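Long-range contacts in Cas6b (Methanococcus maripaludis, PDB 4Z7K), which processes CRISPR RNA as a Cas6-family endoribonuclease, probably cutting precursor transcripts within their repeats and binding repeats that form no stem-loop: residues F143-L148 / V169-K174; K118-A123 / G187-F192; L113-K118 / F196-Y201. All coordinates share one frame; numbering follows the deposited sequence.

Interaction 1. Residues F143-L148 / V169-K174; sequences FLKRVL and VKINLK. With nucleotides of chain C.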
loop_
_atom_site.group_PDB
_atom_site.type_symbol
_atom_site.label_atom_id
_atom_site.label_comp_id
_atom_site.label_asym_id
_atom_site.label_seq_id
_atom_site.Cartn_x
_atom_site.Cartn_y
_atom_site.Cartn_z
ATOM N N PHE B 143 6.745 8.112 -14.748
ATOM C CA PHE B 143 6.397 7.952 -13.356
ATOM C C PHE B 143 7.604 7.546 -12.505
ATOM O O PHE B 143 7.893 8.187 -11.486
ATOM C CB PHE B 143 5.247 6.947 -13.265
ATOM C CG PHE B 143 4.698 6.768 -11.900
ATOM C CD1 PHE B 143 4.228 7.847 -11.186
ATOM C CD2 PHE B 143 4.571 5.496 -11.360
ATOM C CE1 PHE B 143 3.699 7.674 -9.916
ATOM C CE2 PHE B 143 4.043 5.306 -10.098
ATOM C CZ PHE B 143 3.602 6.398 -9.371
ATOM N N LEU B 144 8.327 6.514 -12.951
ATOM C CA LEU B 144 9.501 6.015 -12.234
ATOM C C LEU B 144 10.582 7.080 -12.103
ATOM O O LEU B 144 11.230 7.184 -11.061
ATOM C CB LEU B 144 10.066 4.772 -12.915
ATOM C CG LEU B 144 9.126 3.559 -12.888
ATOM C CD1 LEU B 144 9.862 2.301 -13.280
ATOM C CD2 LEU B 144 8.467 3.380 -11.543
ATOM N N LYS B 145 10.735 7.906 -13.136
ATOM C CA LYS B 145 11.739 8.965 -13.110
ATOM C C LYS B 145 11.368 9.956 -12.009
ATOM O O LYS B 145 12.243 10.587 -11.408
ATOM C CB LYS B 145 11.801 9.695 -14.464
ATOM C CG LYS B 145 12.424 8.922 -15.611
ATOM C CD LYS B 145 12.125 9.580 -16.975
ATOM C CE LYS B 145 13.300 10.373 -17.534
ATOM N NZ LYS B 145 13.033 10.933 -18.904
ATOM N N ARG B 146 10.066 10.061 -11.731
ATOM C CA ARG B 146 9.571 10.915 -10.654
ATOM C C ARG B 146 9.792 10.289 -9.263
ATOM O O ARG B 146 10.224 10.965 -8.312
ATOM C CB ARG B 146 8.070 11.214 -10.846
ATOM C CG ARG B 146 7.662 12.113 -12.010
ATOM C CD ARG B 146 6.123 12.215 -12.069
ATOM N NE ARG B 146 5.530 12.842 -10.883
ATOM C CZ ARG B 146 4.804 12.191 -9.963
ATOM N NH1 ARG B 146 4.603 10.882 -10.072
ATOM N NH2 ARG B 146 4.300 12.840 -8.909
ATOM N N VAL B 147 9.534 8.991 -9.156
ATOM C CA VAL B 147 9.704 8.319 -7.891
ATOM C C VAL B 147 11.166 8.371 -7.474
ATOM O O VAL B 147 11.460 8.701 -6.331
ATOM C CB VAL B 147 9.200 6.872 -7.974
ATOM C CG1 VAL B 147 9.558 6.102 -6.739
ATOM C CG2 VAL B 147 7.699 6.875 -8.192
ATOM N N LEU B 148 12.077 8.138 -8.421
ATOM C CA LEU B 148 13.499 8.082 -8.098
ATOM C C LEU B 148 13.985 9.424 -7.586
ATOM O O LEU B 148 14.799 9.467 -6.665
ATOM C CB LEU B 148 14.344 7.636 -9.290
ATOM C CG LEU B 148 15.833 7.406 -8.963
ATOM C CD1 LEU B 148 16.382 6.263 -9.759
ATOM C CD2 LEU B 148 16.697 8.629 -9.207
ATOM N N VAL B 169 17.189 12.871 -14.259
ATOM C CA VAL B 169 17.502 11.452 -14.219
ATOM C C VAL B 169 17.119 10.712 -15.517
ATOM O O VAL B 169 16.086 10.974 -16.125
ATOM C CB VAL B 169 16.806 10.798 -12.982
ATOM C CG1 VAL B 169 15.324 11.150 -12.934
ATOM C CG2 VAL B 169 17.014 9.288 -12.954
ATOM N N LYS B 170 17.962 9.773 -15.922
ATOM C CA LYS B 170 17.673 8.899 -17.041
ATOM C C LYS B 170 17.676 7.456 -16.554
ATOM O O LYS B 170 18.548 7.032 -15.791
ATOM C CB LYS B 170 18.689 9.099 -18.169
ATOM C CG LYS B 170 18.511 8.155 -19.355
ATOM C CD LYS B 170 19.263 8.663 -20.584
ATOM C CE LYS B 170 20.650 8.066 -20.736
ATOM N NZ LYS B 170 20.585 6.666 -21.221
ATOM N N ILE B 171 16.694 6.692 -17.002
ATOM C CA ILE B 171 16.575 5.330 -16.532
ATOM C C ILE B 171 16.415 4.339 -17.678
ATOM O O ILE B 171 15.699 4.573 -18.661
ATOM C CB ILE B 171 15.402 5.171 -15.550
ATOM C CG1 ILE B 171 14.095 5.646 -16.189
ATOM C CG2 ILE B 171 15.672 5.950 -14.271
ATOM C CD1 ILE B 171 12.899 5.460 -15.281
ATOM N N ASN B 172 17.145 3.244 -17.545
ATOM C CA ASN B 172 16.947 2.072 -18.357
ATOM C C ASN B 172 16.692 0.957 -17.368
ATOM O O ASN B 172 17.633 0.385 -16.824
ATOM C CB ASN B 172 18.177 1.788 -19.223
ATOM C CG ASN B 172 18.022 0.548 -20.080
ATOM O OD1 ASN B 172 16.923 0.198 -20.516
ATOM N ND2 ASN B 172 19.126 -0.144 -20.295
ATOM N N LEU B 173 15.425 0.661 -17.107
ATOM C CA LEU B 173 15.089 -0.322 -16.077
ATOM C C LEU B 173 14.070 -1.303 -16.589
ATOM O O LEU B 173 13.196 -0.945 -17.384
ATOM C CB LEU B 173 14.536 0.351 -14.811
ATOM C CG LEU B 173 15.293 1.536 -14.230
ATOM C CD1 LEU B 173 14.468 2.192 -13.154
ATOM C CD2 LEU B 173 16.641 1.086 -13.698
ATOM N N LYS B 174 14.185 -2.550 -16.156
ATOM C CA LYS B 174 13.169 -3.541 -16.503
ATOM C C LYS B 174 12.614 -4.256 -15.253
ATOM O O LYS B 174 13.342 -4.650 -14.343
ATOM C CB LYS B 174 13.725 -4.501 -17.571
ATOM C CG LYS B 174 14.143 -3.720 -18.864
ATOM C CD LYS B 174 14.346 -4.594 -20.115
ATOM C CE LYS B 174 15.830 -4.703 -20.524
ATOM N NZ LYS B 174 16.214 -6.081 -21.015
ATOM P P C C 19 6.556 14.889 -7.372
ATOM O OP1 C C 19 6.847 13.838 -8.380
ATOM O OP2 C C 19 5.374 15.767 -7.507
ATOM O "O5'" C C 19 6.414 14.148 -5.972
ATOM C "C5'" C C 19 5.799 12.867 -5.926
ATOM C "C4'" C C 19 5.536 12.403 -4.520
ATOM O "O4'" C C 19 5.911 13.439 -3.572
ATOM C "C3'" C C 19 4.082 12.037 -4.196
ATOM O "O3'" C C 19 4.064 10.922 -3.305
ATOM C "C2'" C C 19 3.597 13.258 -3.431
ATOM O "O2'" C C 19 2.493 13.013 -2.591
ATOM C "C1'" C C 19 4.856 13.607 -2.647
ATOM N N1 C C 19 4.865 14.960 -2.074
ATOM C C2 C C 19 5.541 16.039 -2.664
ATOM O O2 C C 19 6.101 15.902 -3.772
ATOM N N3 C C 19 5.496 17.248 -2.037
ATOM C C4 C C 19 4.879 17.374 -0.864
ATOM N N4 C C 19 4.883 18.572 -0.285
ATOM C C5 C C 19 4.231 16.281 -0.225
ATOM C C6 C C 19 4.265 15.102 -0.849
#
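Ile171 reaches the helix with the tip of its side chain: CD1 lies 3.5 Å from CG of Lys145 and 3.8 Å from CB of Leu144, so that one methyl touches two successive helical residues. CG1 of Ile171 sits between the backbone N and the carbonyl carbon (chi1 56°), and chi2 of 178° sets CD1 anti to CA, extending the branch to the helix. On the same strand face, Val169 divides its branches: CG2 meets CD2 of Leu148 at 3.8 Å, whereas CG1 approaches the carbonyl O of Lys145 at 3.5 Å. The Lys145 side chain crosses that of Ile171 obliquely, its CE lies by the carbonyl O of Val169, and its NZ makes a weak, long ion pair with Glu142. The alternation Val169, Ile171 shows a strand turning one face to a covering helix, as in ferredoxin-like RAMP domains, with 121° between the N-to-C directions of the short segments. Arg146 leaves the helix away from the strand and brings NH2 to 2.8 Å from OP1 of C19 of chain C, that oxygen lying over one guanidinium face. The helix thus joins apolar packing toward the sheet to a cationic approach to the phosphate, probably favouring nucleic acid binding.

Interaction 2. Residues K118-A123 / G187-F192; sequences KTPWMA and GFRGEF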
loop_
_atom_site.group_PDB
_atom_site.type_symbol
_atom_site.label_atom_id
_atom_site.label_comp_id
_atom_site.label_asym_id
_atom_site.label_seq_id
_atom_site.Cartn_x
_atom_site.Cartn_y
_atom_site.Cartn_z
ATOM N N LYS B 118 22.208 -3.506 -7.497
ATOM C CA LYS B 118 22.569 -4.853 -7.068
ATOM C C LYS B 118 21.333 -5.705 -6.713
ATOM O O LYS B 118 21.315 -6.932 -6.866
ATOM C CB LYS B 118 23.496 -4.778 -5.856
ATOM C CG LYS B 118 24.955 -5.034 -6.117
ATOM C CD LYS B 118 25.469 -4.357 -7.345
ATOM C CE LYS B 118 26.842 -4.936 -7.710
ATOM N NZ LYS B 118 26.826 -6.430 -7.809
ATOM N N THR B 119 20.313 -5.037 -6.197
ATOM C CA THR B 119 19.091 -5.694 -5.755
ATOM C C THR B 119 17.880 -4.970 -6.333
ATOM O O THR B 119 18.023 -3.854 -6.834
ATOM C CB THR B 119 19.028 -5.720 -4.239
ATOM O OG1 THR B 119 19.193 -4.379 -3.746
ATOM C CG2 THR B 119 20.139 -6.599 -3.709
ATOM N N PRO B 120 16.696 -5.603 -6.305
ATOM C CA PRO B 120 15.532 -4.919 -6.857
ATOM C C PRO B 120 15.289 -3.586 -6.146
ATOM O O PRO B 120 15.710 -3.416 -5.002
ATOM C CB PRO B 120 14.400 -5.903 -6.597
ATOM C CG PRO B 120 15.047 -7.216 -6.552
ATOM C CD PRO B 120 16.363 -6.976 -5.895
ATOM N N TRP B 121 14.621 -2.659 -6.820
ATOM C CA TRP B 121 14.435 -1.311 -6.304
ATOM C C TRP B 121 13.225 -1.161 -5.391
ATOM O O TRP B 121 13.377 -0.672 -4.255
ATOM C CB TRP B 121 14.337 -0.333 -7.475
ATOM C CG TRP B 121 14.065 1.092 -7.107
ATOM C CD1 TRP B 121 14.160 1.660 -5.877
ATOM C CD2 TRP B 121 13.699 2.149 -8.004
ATOM N NE1 TRP B 121 13.840 2.995 -5.939
ATOM C CE2 TRP B 121 13.566 3.323 -7.235
ATOM C CE3 TRP B 121 13.470 2.215 -9.380
ATOM C CZ2 TRP B 121 13.213 4.541 -7.791
ATOM C CZ3 TRP B 121 13.119 3.425 -9.928
ATOM C CH2 TRP B 121 12.992 4.573 -9.137
ATOM N N MET B 122 12.051 -1.590 -5.853
ATOM C CA MET B 122 10.824 -1.494 -5.049
ATOM C C MET B 122 10.575 -0.005 -4.884
ATOM O O MET B 122 10.725 0.541 -3.798
ATOM C CB MET B 122 10.989 -2.190 -3.677
ATOM C CG MET B 122 9.750 -2.821 -3.058
ATOM S SD MET B 122 10.227 -4.319 -2.128
ATOM C CE MET B 122 8.633 -4.930 -1.609
ATOM N N ALA B 123 10.212 0.648 -5.977
ATOM C CA ALA B 123 9.994 2.085 -5.986
ATOM C C ALA B 123 8.539 2.423 -5.695
ATOM O O ALA B 123 8.177 3.580 -5.443
ATOM C CB ALA B 123 10.406 2.655 -7.322
ATOM N N GLY B 187 9.328 -4.982 -8.390
ATOM C CA GLY B 187 10.652 -4.404 -8.251
ATOM C C GLY B 187 11.324 -4.225 -9.602
ATOM O O GLY B 187 10.789 -4.637 -10.627
ATOM N N PHE B 188 12.484 -3.573 -9.604
ATOM C CA PHE B 188 13.175 -3.236 -10.844
ATOM C C PHE B 188 14.671 -3.489 -10.814
ATOM O O PHE B 188 15.338 -3.173 -9.844
ATOM C CB PHE B 188 12.925 -1.774 -11.180
ATOM C CG PHE B 188 11.484 -1.444 -11.329
ATOM C CD1 PHE B 188 10.809 -1.773 -12.489
ATOM C CD2 PHE B 188 10.798 -0.826 -10.312
ATOM C CE1 PHE B 188 9.477 -1.486 -12.643
ATOM C CE2 PHE B 188 9.458 -0.528 -10.457
ATOM C CZ PHE B 188 8.797 -0.863 -11.628
ATOM N N ARG B 189 15.216 -4.026 -11.892
ATOM C CA ARG B 189 16.659 -4.095 -12.006
ATOM C C ARG B 189 17.038 -3.158 -13.140
ATOM O O ARG B 189 16.181 -2.780 -13.947
ATOM C CB ARG B 189 17.141 -5.496 -12.275
ATOM C CG ARG B 189 18.626 -5.648 -12.008
ATOM C CD ARG B 189 18.938 -5.652 -10.540
ATOM N NE ARG B 189 18.500 -6.902 -9.927
ATOM C CZ ARG B 189 19.336 -7.851 -9.524
ATOM N NH1 ARG B 189 20.641 -7.666 -9.673
ATOM N NH2 ARG B 189 18.877 -8.972 -8.967
ATOM N N GLY B 190 18.302 -2.758 -13.210
ATOM C CA GLY B 190 18.685 -1.867 -14.283
ATOM C C GLY B 190 19.807 -0.896 -14.010
ATOM O O GLY B 190 20.675 -1.140 -13.162
ATOM N N GLU B 191 19.759 0.219 -14.736
ATOM C CA GLU B 191 20.801 1.227 -14.750
ATOM C C GLU B 191 20.136 2.583 -14.657
ATOM O O GLU B 191 19.007 2.727 -15.117
ATOM C CB GLU B 191 21.570 1.152 -16.070
ATOM C CG GLU B 191 21.823 -0.255 -16.634
ATOM C CD GLU B 191 22.193 -0.234 -18.131
ATOM O OE1 GLU B 191 22.503 0.860 -18.673
ATOM O OE2 GLU B 191 22.175 -1.316 -18.763
ATOM N N PHE B 192 20.789 3.582 -14.068
ATOM C CA PHE B 192 20.250 4.939 -14.173
ATOM C C PHE B 192 21.366 5.984 -14.077
ATOM O O PHE B 192 22.428 5.704 -13.531
ATOM C CB PHE B 192 19.169 5.177 -13.123
ATOM C CG PHE B 192 19.676 5.241 -11.712
ATOM C CD1 PHE B 192 20.190 6.421 -11.193
ATOM C CD2 PHE B 192 19.588 4.147 -10.882
ATOM C CE1 PHE B 192 20.633 6.493 -9.888
ATOM C CE2 PHE B 192 20.031 4.217 -9.569
ATOM C CZ PHE B 192 20.554 5.389 -9.077
#
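Trp121 lays the CE3 corner of its indole beside CD2 of Phe188, 4.2 Å away, the two side chains crossing at a slant. The indole packs further against Leu148 and Leu173 and meets the ring of Phe117. Ala123, two residues on, places CB over the centre of the indole, so the loop folds back on its own aromatic group. Beside this packing the backbones come together around one oxygen, the carbonyl O of Phe188. Trp121 N gives it a weak hydrogen bond of 3.2 Å, bent to 129° at the hydrogen, and CA of Pro120 adds a CA-H...O contact at 3.5 Å. The residue before it, Gly187, has CA 4.4 Å from Pro120 CB; a side chain there would point toward the loop and meet that ring tightly. At the other end the Arg189 chain is bent at chi2 and chi3, and its guanidinium lies against the backbone of Lys118 and Thr119. The carbonyl O of Lys118 lies over one face of that group, 3.0 Å from NH1, but the angle is too poor for a hydrogen bond. Thr119 turns its hydroxyl elsewhere, to Gly211 and Thr214. The contact thus seats the loop between strand 112-117 and helix 126-133 on strand 186-194 through ring, proline and arginine packing and one weak backbone bond, while the arginine charge would probably be eased by the carbonyl dipole over its face.

Interaction 3. Residues L113-K118 / F196-Y201; sequences LKYQFK and FDIPQY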
loop_
_atom_site.group_PDB
_atom_site.type_symbol
_atom_site.label_atom_id
_atom_site.label_comp_id
_atom_site.label_asym_id
_atom_site.label_seq_id
_atom_site.Cartn_x
_atom_site.Cartn_y
_atom_site.Cartn_z
ATOM N N LEU B 113 26.599 10.994 -13.364
ATOM C CA LEU B 113 27.160 9.738 -12.890
ATOM C C LEU B 113 26.232 8.561 -13.127
ATOM O O LEU B 113 25.009 8.693 -13.037
ATOM C CB LEU B 113 27.471 9.840 -11.398
ATOM C CG LEU B 113 28.359 10.995 -10.948
ATOM C CD1 LEU B 113 28.047 11.358 -9.494
ATOM C CD2 LEU B 113 29.840 10.626 -11.157
ATOM N N LYS B 114 26.821 7.399 -13.387
ATOM C CA LYS B 114 26.033 6.218 -13.708
ATOM C C LYS B 114 26.074 5.170 -12.613
ATOM O O LYS B 114 27.143 4.746 -12.190
ATOM C CB LYS B 114 26.504 5.604 -15.025
ATOM C CG LYS B 114 25.548 4.559 -15.592
ATOM C CD LYS B 114 26.132 3.859 -16.799
ATOM C CE LYS B 114 25.161 2.831 -17.330
ATOM N NZ LYS B 114 25.727 2.126 -18.509
ATOM N N TYR B 115 24.890 4.724 -12.208
ATOM C CA TYR B 115 24.716 3.786 -11.109
ATOM C C TYR B 115 24.039 2.516 -11.592
ATOM O O TYR B 115 23.390 2.510 -12.640
ATOM C CB TYR B 115 23.886 4.439 -9.996
ATOM C CG TYR B 115 24.558 5.644 -9.360
ATOM C CD1 TYR B 115 25.474 5.502 -8.326
ATOM C CD2 TYR B 115 24.319 6.922 -9.839
ATOM C CE1 TYR B 115 26.085 6.612 -7.753
ATOM C CE2 TYR B 115 24.940 8.029 -9.279
ATOM C CZ TYR B 115 25.820 7.868 -8.242
ATOM O OH TYR B 115 26.430 8.976 -7.712
ATOM N N GLN B 116 24.208 1.439 -10.828
ATOM C CA GLN B 116 23.542 0.163 -11.107
ATOM C C GLN B 116 22.996 -0.505 -9.840
ATOM O O GLN B 116 23.610 -0.445 -8.776
ATOM C CB GLN B 116 24.498 -0.793 -11.823
ATOM C CG GLN B 116 23.795 -1.997 -12.419
ATOM C CD GLN B 116 24.747 -3.080 -12.836
ATOM O OE1 GLN B 116 25.960 -2.887 -12.826
ATOM N NE2 GLN B 116 24.204 -4.236 -13.206
ATOM N N PHE B 117 21.832 -1.129 -9.977
ATOM C CA PHE B 117 21.146 -1.830 -8.898
ATOM C C PHE B 117 21.637 -3.251 -8.668
ATOM O O PHE B 117 21.512 -4.096 -9.552
ATOM C CB PHE B 117 19.650 -1.891 -9.190
ATOM C CG PHE B 117 18.914 -0.620 -8.918
ATOM C CD1 PHE B 117 17.878 -0.225 -9.743
ATOM C CD2 PHE B 117 19.209 0.150 -7.809
ATOM C CE1 PHE B 117 17.174 0.934 -9.488
ATOM C CE2 PHE B 117 18.503 1.315 -7.556
ATOM C CZ PHE B 117 17.484 1.699 -8.395
ATOM N N LYS B 118 22.208 -3.506 -7.497
ATOM C CA LYS B 118 22.569 -4.853 -7.068
ATOM C C LYS B 118 21.333 -5.705 -6.713
ATOM O O LYS B 118 21.315 -6.932 -6.866
ATOM C CB LYS B 118 23.496 -4.778 -5.856
ATOM C CG LYS B 118 24.955 -5.034 -6.117
ATOM C CD LYS B 118 25.469 -4.357 -7.345
ATOM C CE LYS B 118 26.842 -4.936 -7.710
ATOM N NZ LYS B 118 26.826 -6.430 -7.809
ATOM N N PHE B 196 23.526 13.465 -9.280
ATOM C CA PHE B 196 23.715 13.358 -7.845
ATOM C C PHE B 196 24.763 12.324 -7.479
ATOM O O PHE B 196 24.982 11.364 -8.219
ATOM C CB PHE B 196 22.414 13.022 -7.153
ATOM C CG PHE B 196 22.439 13.320 -5.693
ATOM C CD1 PHE B 196 22.359 14.624 -5.247
ATOM C CD2 PHE B 196 22.540 12.311 -4.768
ATOM C CE1 PHE B 196 22.378 14.907 -3.917
ATOM C CE2 PHE B 196 22.555 12.600 -3.432
ATOM C CZ PHE B 196 22.478 13.892 -3.007
ATOM N N ASP B 197 25.400 12.507 -6.327
ATOM C CA ASP B 197 26.488 11.623 -5.937
ATOM C C ASP B 197 26.119 10.702 -4.786
ATOM O O ASP B 197 25.810 11.156 -3.702
ATOM C CB ASP B 197 27.712 12.440 -5.568
ATOM C CG ASP B 197 28.982 11.650 -5.683
ATOM O OD1 ASP B 197 29.040 10.502 -5.180
ATOM O OD2 ASP B 197 29.923 12.177 -6.311
ATOM N N ILE B 198 26.177 9.401 -5.031
ATOM C CA ILE B 198 25.862 8.401 -4.023
ATOM C C ILE B 198 27.078 7.540 -3.712
ATOM O O ILE B 198 27.662 6.939 -4.625
ATOM C CB ILE B 198 24.719 7.456 -4.469
ATOM C CG1 ILE B 198 23.614 8.220 -5.195
ATOM C CG2 ILE B 198 24.166 6.681 -3.285
ATOM C CD1 ILE B 198 22.471 7.329 -5.667
ATOM N N PRO B 199 27.495 7.512 -2.436
ATOM C CA PRO B 199 28.501 6.555 -1.951
ATOM C C PRO B 199 28.020 5.099 -2.085
ATOM O O PRO B 199 26.816 4.845 -1.973
ATOM C CB PRO B 199 28.664 6.939 -0.477
ATOM C CG PRO B 199 28.332 8.372 -0.435
ATOM C CD PRO B 199 27.231 8.572 -1.451
ATOM N N GLN B 200 28.937 4.165 -2.322
ATOM C CA GLN B 200 28.552 2.800 -2.674
ATOM C C GLN B 200 27.721 2.024 -1.662
ATOM O O GLN B 200 27.872 2.170 -0.456
ATOM C CB GLN B 200 29.787 1.989 -3.009
ATOM C CG GLN B 200 30.327 2.318 -4.382
ATOM C CD GLN B 200 31.645 1.648 -4.644
ATOM O OE1 GLN B 200 31.874 0.504 -4.215
ATOM N NE2 GLN B 200 32.532 2.349 -5.352
ATOM N N TYR B 201 26.866 1.165 -2.203
ATOM C CA TYR B 201 26.060 0.210 -1.449
ATOM C C TYR B 201 24.964 0.852 -0.625
ATOM O O TYR B 201 24.258 0.163 0.102
ATOM C CB TYR B 201 26.952 -0.637 -0.550
ATOM C CG TYR B 201 27.906 -1.483 -1.337
ATOM C CD1 TYR B 201 27.507 -2.694 -1.870
ATOM C CD2 TYR B 201 29.196 -1.043 -1.603
ATOM C CE1 TYR B 201 28.382 -3.471 -2.609
ATOM C CE2 TYR B 201 30.074 -1.807 -2.350
ATOM C CZ TYR B 201 29.660 -3.020 -2.845
ATOM O OH TYR B 201 30.526 -3.787 -3.584
#
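Tyr115 OH is gripped by two backbone groups of the opposing loop. It donates to the carbonyl O of Phe196 at 2.8 Å, in the carbonyl plane and on a lone pair, and accepts from Ile198 N at 2.7 Å with an N-H...O angle of 158°. One phenol oxygen therefore serves both polar groups that flank Asp197, whose CA lies at the ring edge. CB of Tyr115 points toward the loop, and CG, anti to the carbonyl carbon (chi1 -63°), carries the ring on to it. Ile198 then closes over the ring: its CD1 stands over the centre of one face, 4.2 Å from the centroid in a CH-pi contact, while its CB meets CE1 of Tyr115 at 3.7 Å. Further out, Leu113 brings CD1 to 3.3 Å from the carbonyl O of Phe196 and also touches the carboxylate of Asp197. Phe192 meets the ring of Tyr115 too, and Ile152 of helix 137-158 packs on both Phe196 and Ile198. A phenylalanine in place of Tyr115 would probably leave Phe196 O and Ile198 N without their shared hydroxyl partner. One strand side chain, donor and acceptor at once, thus ties the loop that follows strand 186-194 to strand 112-117, while Ile198 packs on the ring face.

How the interactions relate
Followed from the N terminus, the chain enters strand 112-117 and its following loop, which supply the first segments of interactions 3 and 2 and share Lys118. Helix 137-158 comes next and provides the first half of interaction 1. Returning on strand 169-177, the chain closes interaction 1, the innermost loop; strand 186-194 closes interaction 2 around it, and residues 196-201 close interaction 3 outside both. The three are thus concentric, and none crosses another. All meet one antiparallel sheet of the C-terminal domain, where Asn172 O and Glu191 N, and Phe192 O and Tyr115 N, probably bond between neighbouring strands. Together they tie helix 137-158 and the loops 118-123 and 196-201 to that sheet.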